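Local coordinates for protein oligogalacturonate-specific porin kdgM (Dickeya dadantii, PDB 4FQE) that forms a monomeric outer-membrane beta-barrel porin specific for oligogalacturonides, the pectin fragments that it lets into the bacterium, and is required for full virulence, at residues I3-E8 / D19-S24; G32-V37 / E61-Y66. All blocks are in the same frame, centred on the assembly; numbering follows the deposited sequence. Where two conformers were deposited one is given.

In the fold
Both contacts lie in a single antiparallel sheet of twelve strands that closes into a barrel, and they follow one another along the chain. Contact 1 pairs strands 2-9 and 18-26, which form a beta hairpin; contact 2 pairs strands 31-40 and 57-69. Their centres are about 13 Å apart, and strands 18-26 and 31-40 are neighbours in the sheet, so the four strands run side by side. The two contacts meet through a probable hydrogen bond between Ile23 and Ser35 and a salt bridge between Arg20 and Glu36. Arg6, Arg20, Glu36 and Glu61 lie on the inner face of the wall, whereas alkyl chains of detergent and n-octane lie against the outer face.

Contact 1: I3-E8 / D19-S24; sequences IDYRHE and DRLLIS. With C8E ((hydroxyethyloxy)tri(ethyloxy)octane), chain G.
The guanidinium of Arg20 carries the guanidinium of Arg6 on one face, their centres 4.0 Å apart and their planes 28° apart, and a methyl of Leu22 near the rim of the opposite face. At its edge, in plane, sits OD1 of Asp4. NE and NH2 of Arg20 both donate to this one oxygen, each at 3.2 Å, from the same side above the Asp4 carboxylate, which stands nearly perpendicular to the Arg20 guanidinium. The bend at chi2 (86°) brings Arg20 CD in beside Asp4 O, at 3.5 Å. The two stacked cations are probably made tolerable by Asp4 and by Glu36, which forms a salt bridge with Arg20 NH1; Tyr189 also bonds to Asp4 OD1. The strands form an antiparallel hairpin of the porin barrel, with this charged cluster on the pore side and Ile3, Tyr5 and Leu21 on the other. There Asp19 OD1 accepts from Tyr5 OH, at an unusually short and doubtful 2.5 Å, and from His7 ND1, at 2.7 Å and 165°; OD1 lies in the imidazole plane, ND1 above the carboxylate plane. Farther along, Ile3 CG1 packs against Ile23 CG2 at 4.0 Å, and Tyr5 CB lies 3.8 Å from detergent C3.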
loop_
_atom_site.group_PDB
_atom_site.type_symbol
_atom_site.label_atom_id
_atom_site.label_comp_id
_atom_site.label_asym_id
_atom_site.label_seq_id
_atom_site.Cartn_x
_atom_site.Cartn_y
_atom_site.Cartn_z
ATOM N N ILE A 3 -0.027 1.083 13.474
ATOM C CA ILE A 3 -0.387 2.451 13.144
ATOM C C ILE A 3 0.793 3.007 12.326
ATOM O O ILE A 3 1.957 2.903 12.730
ATOM C CB ILE A 3 -0.607 3.278 14.422
ATOM C CG1 ILE A 3 -1.788 2.723 15.220
ATOM C CG2 ILE A 3 -0.843 4.760 14.104
ATOM C CD1 ILE A 3 -1.875 3.264 16.641
ATOM N N ASP A 4 0.478 3.569 11.173
ATOM C CA ASP A 4 1.463 3.949 10.199
ATOM C C ASP A 4 1.215 5.417 9.899
ATOM O O ASP A 4 0.180 5.783 9.360
ATOM C CB ASP A 4 1.331 3.064 8.944
ATOM C CG ASP A 4 2.424 3.324 7.911
ATOM O OD1 ASP A 4 2.622 4.463 7.474
ATOM O OD2 ASP A 4 3.010 2.326 7.452
ATOM N N TYR A 5 2.195 6.241 10.238
ATOM C CA TYR A 5 2.208 7.619 9.831
ATOM C C TYR A 5 3.167 7.850 8.666
ATOM O O TYR A 5 4.267 7.304 8.649
ATOM C CB TYR A 5 2.677 8.520 10.982
ATOM C CG TYR A 5 2.993 9.916 10.471
ATOM C CD1 TYR A 5 1.962 10.787 10.103
ATOM C CD2 TYR A 5 4.302 10.332 10.277
ATOM C CE1 TYR A 5 2.251 12.053 9.609
ATOM C CE2 TYR A 5 4.602 11.594 9.777
ATOM C CZ TYR A 5 3.564 12.444 9.446
ATOM O OH TYR A 5 3.869 13.690 8.958
ATOM N N ARG A 6 2.743 8.651 7.697
ATOM C CA ARG A 6 3.545 8.888 6.497
ATOM C C ARG A 6 3.373 10.336 6.030
ATOM O O ARG A 6 2.257 10.864 6.027
ATOM C CB ARG A 6 3.156 7.906 5.364
ATOM C CG ARG A 6 4.088 7.938 4.166
ATOM C CD ARG A 6 3.703 6.914 3.094
ATOM N NE ARG A 6 2.527 7.364 2.344
ATOM C CZ ARG A 6 1.820 6.620 1.498
ATOM N NH1 ARG A 6 2.144 5.356 1.262
ATOM N NH2 ARG A 6 0.769 7.170 0.874
ATOM N N HIS A 7 4.476 10.959 5.643
ATOM C CA HIS A 7 4.506 12.294 5.033
ATOM C C HIS A 7 5.018 12.172 3.632
ATOM O O HIS A 7 6.011 11.460 3.371
ATOM C CB HIS A 7 5.396 13.228 5.849
ATOM C CG HIS A 7 5.399 14.665 5.361
ATOM N ND1 HIS A 7 4.457 15.547 5.716
ATOM C CD2 HIS A 7 6.279 15.348 4.528
ATOM C CE1 HIS A 7 4.690 16.731 5.150
ATOM N NE2 HIS A 7 5.819 16.627 4.427
ATOM N N GLU A 8 4.362 12.854 2.699
ATOM C CA GLU A 8 4.712 12.767 1.270
ATOM C C GLU A 8 4.880 14.170 0.724
ATOM O O GLU A 8 4.095 15.056 1.038
ATOM C CB GLU A 8 3.574 12.089 0.477
ATOM C CG GLU A 8 3.739 12.027 -1.045
ATOM C CD GLU A 8 2.600 11.247 -1.761
ATOM O OE1 GLU A 8 2.074 11.741 -2.784
ATOM O OE2 GLU A 8 2.200 10.156 -1.313
ATOM N N ASP A 19 -0.205 14.137 4.298
ATOM C CA ASP A 19 0.021 13.301 5.461
ATOM C C ASP A 19 -1.079 12.260 5.604
ATOM O O ASP A 19 -2.223 12.453 5.142
ATOM C CB ASP A 19 0.083 14.142 6.735
ATOM C CG ASP A 19 1.301 15.047 6.783
ATOM O OD1 ASP A 19 2.395 14.608 7.168
ATOM O OD2 ASP A 19 1.177 16.234 6.448
ATOM N N ARG A 20 -0.744 11.164 6.261
ATOM C CA ARG A 20 -1.743 10.123 6.514
ATOM C C ARG A 20 -1.517 9.395 7.827
ATOM O O ARG A 20 -0.394 9.287 8.315
ATOM C CB ARG A 20 -1.777 9.111 5.352
ATOM C CG ARG A 20 -0.595 8.141 5.281
ATOM C CD ARG A 20 -0.786 6.885 6.134
ATOM N NE ARG A 20 0.201 5.829 5.846
ATOM C CZ ARG A 20 0.224 5.055 4.770
ATOM N NH1 ARG A 20 -0.698 5.157 3.817
ATOM N NH2 ARG A 20 1.204 4.161 4.640
ATOM N N LEU A 21 -2.585 8.831 8.381
ATOM C CA LEU A 21 -2.449 7.914 9.476
ATOM C C LEU A 21 -3.307 6.695 9.165
ATOM O O LEU A 21 -4.499 6.850 9.013
ATOM C CB LEU A 21 -2.961 8.538 10.759
ATOM C CG LEU A 21 -2.449 7.822 12.005
ATOM C CD1 LEU A 21 -1.017 8.316 12.169
ATOM C CD2 LEU A 21 -3.300 8.097 13.264
ATOM N N LEU A 22 -2.679 5.529 9.132
ATOM C CA LEU A 22 -3.297 4.263 8.668
ATOM C C LEU A 22 -3.158 3.256 9.778
ATOM O O LEU A 22 -2.043 2.926 10.191
ATOM C CB LEU A 22 -2.617 3.754 7.391
ATOM C CG LEU A 22 -2.844 2.289 6.937
ATOM C CD1 LEU A 22 -4.301 2.042 6.576
ATOM C CD2 LEU A 22 -1.908 1.975 5.760
ATOM N N ILE A 23 -4.306 2.781 10.267
ATOM C CA ILE A 23 -4.353 1.808 11.319
ATOM C C ILE A 23 -4.903 0.517 10.743
ATOM O O ILE A 23 -5.930 0.539 10.078
ATOM C CB ILE A 23 -5.322 2.298 12.432
ATOM C CG1 ILE A 23 -5.003 3.738 12.834
ATOM C CG2 ILE A 23 -5.242 1.385 13.641
ATOM C CD1 ILE A 23 -6.192 4.362 13.599
ATOM N N SER A 24 -4.254 -0.602 11.024
ATOM C CA SER A 24 -4.707 -1.856 10.429
ATOM C C SER A 24 -4.376 -3.062 11.257
ATOM O O SER A 24 -3.539 -3.023 12.176
ATOM C CB SER A 24 -4.148 -1.970 9.021
ATOM O OG SER A 24 -2.832 -1.618 8.965
HETATM C C1 C8E G . 0.436 7.831 14.625
HETATM C C2 C8E G . 1.937 8.004 14.669
HETATM C C3 C8E G . 2.694 6.725 14.304
HETATM C C4 C8E G . 2.399 5.578 15.265
HETATM C C5 C8E G . 2.879 5.840 16.694
HETATM C C6 C8E G . 1.743 5.885 17.720
HETATM C C7 C8E G . 1.759 4.661 18.627
HETATM C C8 C8E G . 1.043 4.921 19.955
HETATM O O9 C8E G . 1.530 4.071 20.994
HETATM C C10 C8E G . 2.771 4.559 21.502
HETATM C C11 C8E G . 3.343 3.739 22.630
HETATM O O12 C8E G . 4.774 3.863 22.615
HETATM C C13 C8E G . 5.301 5.213 22.688
HETATM C C14 C8E G . 5.680 5.598 24.107
HETATM O O15 C8E G . 6.095 6.982 24.106
HETATM C C16 C8E G . 5.027 7.928 24.102
HETATM C C17 C8E G . 5.109 8.938 22.986
HETATM O O18 C8E G . 3.808 9.506 22.809
HETATM C C19 C8E G . 3.454 9.785 21.464
HETATM C C20 C8E G . 2.318 8.877 21.033
HETATM O O21 C8E G . 1.506 9.578 20.083
#

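Contact 2: G32-V37 / E61-Y66; sequences GLSSEV and EVVASY. With OCT (N-octane), chain B; C8E ((hydroxyethyloxy)tri(ethyloxy)octane), chain F; C8E ((hydroxyethyloxy)tri(ethyloxy)octane), chain H.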
loop_
_atom_site.group_PDB
_atom_site.type_symbol
_atom_site.label_atom_id
_atom_site.label_comp_id
_atom_site.label_asym_id
_atom_site.label_seq_id
_atom_site.Cartn_x
_atom_site.Cartn_y
_atom_site.Cartn_z
ATOM N N GLY A 32 -8.805 -9.072 7.413
ATOM C CA GLY A 32 -8.062 -7.837 7.699
ATOM C C GLY A 32 -8.968 -6.649 7.573
ATOM O O GLY A 32 -9.937 -6.699 6.807
ATOM N N LEU A 33 -8.621 -5.591 8.309
ATOM C CA LEU A 33 -9.391 -4.363 8.365
ATOM C C LEU A 33 -8.412 -3.230 8.527
ATOM O O LEU A 33 -7.499 -3.345 9.337
ATOM C CB LEU A 33 -10.273 -4.362 9.615
ATOM C CG LEU A 33 -11.755 -4.056 9.545
ATOM C CD1 LEU A 33 -12.173 -3.524 10.912
ATOM C CD2 LEU A 33 -12.148 -3.076 8.434
ATOM N N SER A 34 -8.617 -2.139 7.811
ATOM C CA SER A 34 -7.810 -0.943 8.023
ATOM C C SER A 34 -8.666 0.299 7.933
ATOM O O SER A 34 -9.731 0.271 7.326
ATOM C CB SER A 34 -6.661 -0.886 7.012
ATOM O OG SER A 34 -7.108 -0.644 5.696
ATOM N N SER A 35 -8.213 1.386 8.572
ATOM C CA SER A 35 -8.900 2.666 8.451
ATOM C C SER A 35 -7.786 3.724 8.293
ATOM O O SER A 35 -6.769 3.629 8.949
ATOM C CB SER A 35 -9.760 2.905 9.711
ATOM O OG SER A 35 -10.552 4.077 9.600
ATOM N N GLU A 36 -7.950 4.658 7.370
ATOM C CA GLU A 36 -6.904 5.634 7.097
ATOM C C GLU A 36 -7.536 7.015 7.050
ATOM O O GLU A 36 -8.597 7.180 6.455
ATOM C CB GLU A 36 -6.197 5.341 5.782
ATOM C CG GLU A 36 -5.051 6.282 5.493
ATOM C CD GLU A 36 -4.210 5.873 4.292
ATOM O OE1 GLU A 36 -4.582 4.915 3.550
ATOM O OE2 GLU A 36 -3.151 6.539 4.072
ATOM N N VAL A 37 -6.886 7.986 7.685
ATOM C CA VAL A 37 -7.271 9.375 7.563
ATOM C C VAL A 37 -6.132 10.091 6.850
ATOM O O VAL A 37 -4.962 9.779 7.088
ATOM C CB VAL A 37 -7.607 10.001 8.933
ATOM C CG1 VAL A 37 -8.774 9.251 9.544
ATOM C CG2 VAL A 37 -6.409 10.037 9.880
ATOM N N GLU A 61 -10.226 6.404 4.338
ATOM C CA GLU A 61 -10.458 5.139 3.619
ATOM C C GLU A 61 -10.557 3.965 4.574
ATOM O O GLU A 61 -9.831 3.877 5.546
ATOM C CB GLU A 61 -9.386 4.900 2.566
ATOM C CG GLU A 61 -9.611 3.656 1.698
ATOM C CD GLU A 61 -8.580 3.515 0.598
ATOM O OE1 GLU A 61 -7.385 3.651 0.891
ATOM O OE2 GLU A 61 -8.953 3.281 -0.581
ATOM N N VAL A 62 -11.493 3.058 4.296
ATOM C CA VAL A 62 -11.582 1.820 5.047
ATOM C C VAL A 62 -11.476 0.670 4.072
ATOM O O VAL A 62 -11.971 0.750 2.948
ATOM C CB VAL A 62 -12.890 1.709 5.872
ATOM C CG1 VAL A 62 -14.108 1.800 4.962
ATOM C CG2 VAL A 62 -12.894 0.407 6.668
ATOM N N VAL A 63 -10.802 -0.390 4.501
ATOM C CA VAL A 63 -10.556 -1.572 3.663
ATOM C C VAL A 63 -10.874 -2.778 4.528
ATOM O O VAL A 63 -10.416 -2.865 5.667
ATOM C CB VAL A 63 -9.073 -1.686 3.197
ATOM C CG1 VAL A 63 -8.841 -2.877 2.234
ATOM C CG2 VAL A 63 -8.586 -0.384 2.561
ATOM N N ALA A 64 -11.638 -3.700 3.977
ATOM C CA ALA A 64 -11.801 -5.051 4.529
ATOM C C ALA A 64 -11.320 -6.070 3.498
ATOM O O ALA A 64 -11.498 -5.876 2.309
ATOM C CB ALA A 64 -13.265 -5.304 4.892
ATOM N N SER A 65 -10.648 -7.127 3.954
ATOM C CA SER A 65 -10.121 -8.164 3.072
ATOM C C SER A 65 -9.980 -9.495 3.784
ATOM O O SER A 65 -9.994 -9.580 5.008
ATOM C CB SER A 65 -8.745 -7.784 2.488
ATOM O OG SER A 65 -7.825 -7.439 3.526
ATOM N N TYR A 66 -9.829 -10.547 2.971
ATOM C CA TYR A 66 -9.451 -11.879 3.459
ATOM C C TYR A 66 -8.191 -12.307 2.682
ATOM O O TYR A 66 -8.173 -12.230 1.460
ATOM C CB TYR A 66 -10.581 -12.898 3.213
ATOM C CG TYR A 66 -11.348 -13.359 4.444
ATOM C CD1 TYR A 66 -12.679 -12.943 4.672
ATOM C CD2 TYR A 66 -10.756 -14.197 5.394
ATOM C CE1 TYR A 66 -13.392 -13.347 5.799
ATOM C CE2 TYR A 66 -11.455 -14.583 6.544
ATOM C CZ TYR A 66 -12.780 -14.171 6.731
ATOM O OH TYR A 66 -13.485 -14.570 7.847
HETATM C C1 OCT B . -13.754 1.144 10.909
HETATM C C2 OCT B . -12.571 0.213 10.696
HETATM C C3 OCT B . -11.523 0.394 11.798
HETATM C C4 OCT B . -10.218 -0.375 11.549
HETATM C C5 OCT B . -9.365 -0.502 12.809
HETATM C C6 OCT B . -8.257 -1.548 12.651
HETATM C C7 OCT B . -8.081 -2.371 13.919
HETATM C C8 OCT B . -9.138 -3.446 14.005
HETATM C C1 C8E F . -16.700 -5.598 5.913
HETATM C C2 C8E F . -17.281 -4.601 4.926
HETATM C C3 C8E F . -16.607 -3.217 4.909
HETATM C C4 C8E F . -16.186 -2.710 6.278
HETATM C C5 C8E F . -16.388 -1.206 6.445
HETATM C C6 C8E F . -16.278 -0.834 7.925
HETATM C C7 C8E F . -16.514 0.660 8.199
HETATM C C8 C8E F . -17.952 0.971 8.631
HETATM O O9 C8E F . -18.029 2.230 9.305
HETATM C C10 C8E F . -19.096 3.099 8.900
HETATM C C11 C8E F . -19.359 4.122 10.002
HETATM O O12 C8E F . -18.922 5.430 9.611
HETATM C C13 C8E F . -18.094 6.094 10.579
HETATM C C14 C8E F . -17.978 7.595 10.293
HETATM O O15 C8E F . -18.130 7.879 8.888
HETATM C C16 C8E F . -17.060 8.624 8.293
HETATM C C17 C8E F . -16.956 8.297 6.801
HETATM O O18 C8E F . -16.321 7.021 6.635
HETATM C C19 C8E F . -15.201 6.986 5.743
HETATM C C20 C8E F . -15.377 5.899 4.685
HETATM O O21 C8E F . -16.746 5.488 4.590
HETATM C C1 C8E H . -11.366 -6.443 -8.491
HETATM C C2 C8E H . -12.689 -7.145 -8.661
HETATM C C3 C8E H . -12.534 -8.595 -8.229
HETATM C C4 C8E H . -12.158 -8.704 -6.756
HETATM C C5 C8E H . -13.282 -9.273 -5.914
HETATM C C6 C8E H . -14.254 -8.165 -5.540
HETATM C C7 C8E H . -14.090 -7.719 -4.096
HETATM C C8 C8E H . -15.262 -6.846 -3.654
HETATM O O9 C8E H . -16.277 -7.653 -3.050
HETATM C C10 C8E H . -17.438 -6.915 -2.651
HETATM C C11 C8E H . -17.982 -7.490 -1.343
HETATM O O12 C8E H . -17.598 -6.703 -0.217
HETATM C C13 C8E H . -17.597 -7.404 1.033
HETATM C C14 C8E H . -16.236 -8.060 1.279
HETATM O O15 C8E H . -15.701 -7.759 2.577
HETATM C C16 C8E H . -15.056 -8.857 3.248
HETATM C C17 C8E H . -13.631 -9.100 2.765
HETATM O O18 C8E H . -13.623 -10.086 1.724
HETATM C C19 C8E H . -13.328 -9.561 0.431
HETATM C C20 C8E H . -14.346 -10.047 -0.591
HETATM O O21 C8E H . -14.826 -8.959 -1.387
HETATM O O HOH W 1 -7.646 2.005 5.096
HETATM O O HOH W 2 -6.184 2.894 3.354
#
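With chi1 at 69°, Ser34 OG sits between its own backbone N and carbonyl carbon, where it meets Val63 CB at 3.3 Å across the strand pair. Glu36 and Glu61 both hold CG anti to the backbone N (-177° and -176°) and continue extended, which carries their carboxylates out on the same face of the sheet as Ser34. The two OE1 atoms stay 4.1 Å apart, and one water donates to both, at 2.6 Å to Glu36 OE1 and 2.8 Å to Glu61 OE1. This water would ease the repulsion, and each glutamate has a salt bridge through OE2, Glu36 with Arg20 and Glu61 with Arg92. A second water joins Ser34 OG to the carbonyl O of Glu61. Six backbone hydrogen bonds tie the strands at Gly32-Ser65, Ser34-Val63 and Glu36-Glu61. On the reverse face Leu33 CD2 approaches Ala64 CB at 4.3 Å, while Leu33 CD1 and Ser35 CB lie against n-octane, the latter 3.7 Å from its C3. Ala64 CB meets the alkyl chain of a detergent 3.6 Å away, at C1. A largely polar, hydrated inner face with Ser34, Glu36 and Glu61, backed by a lipid-side face that meets alkyl chains, is characteristic of a transmembrane porin barrel.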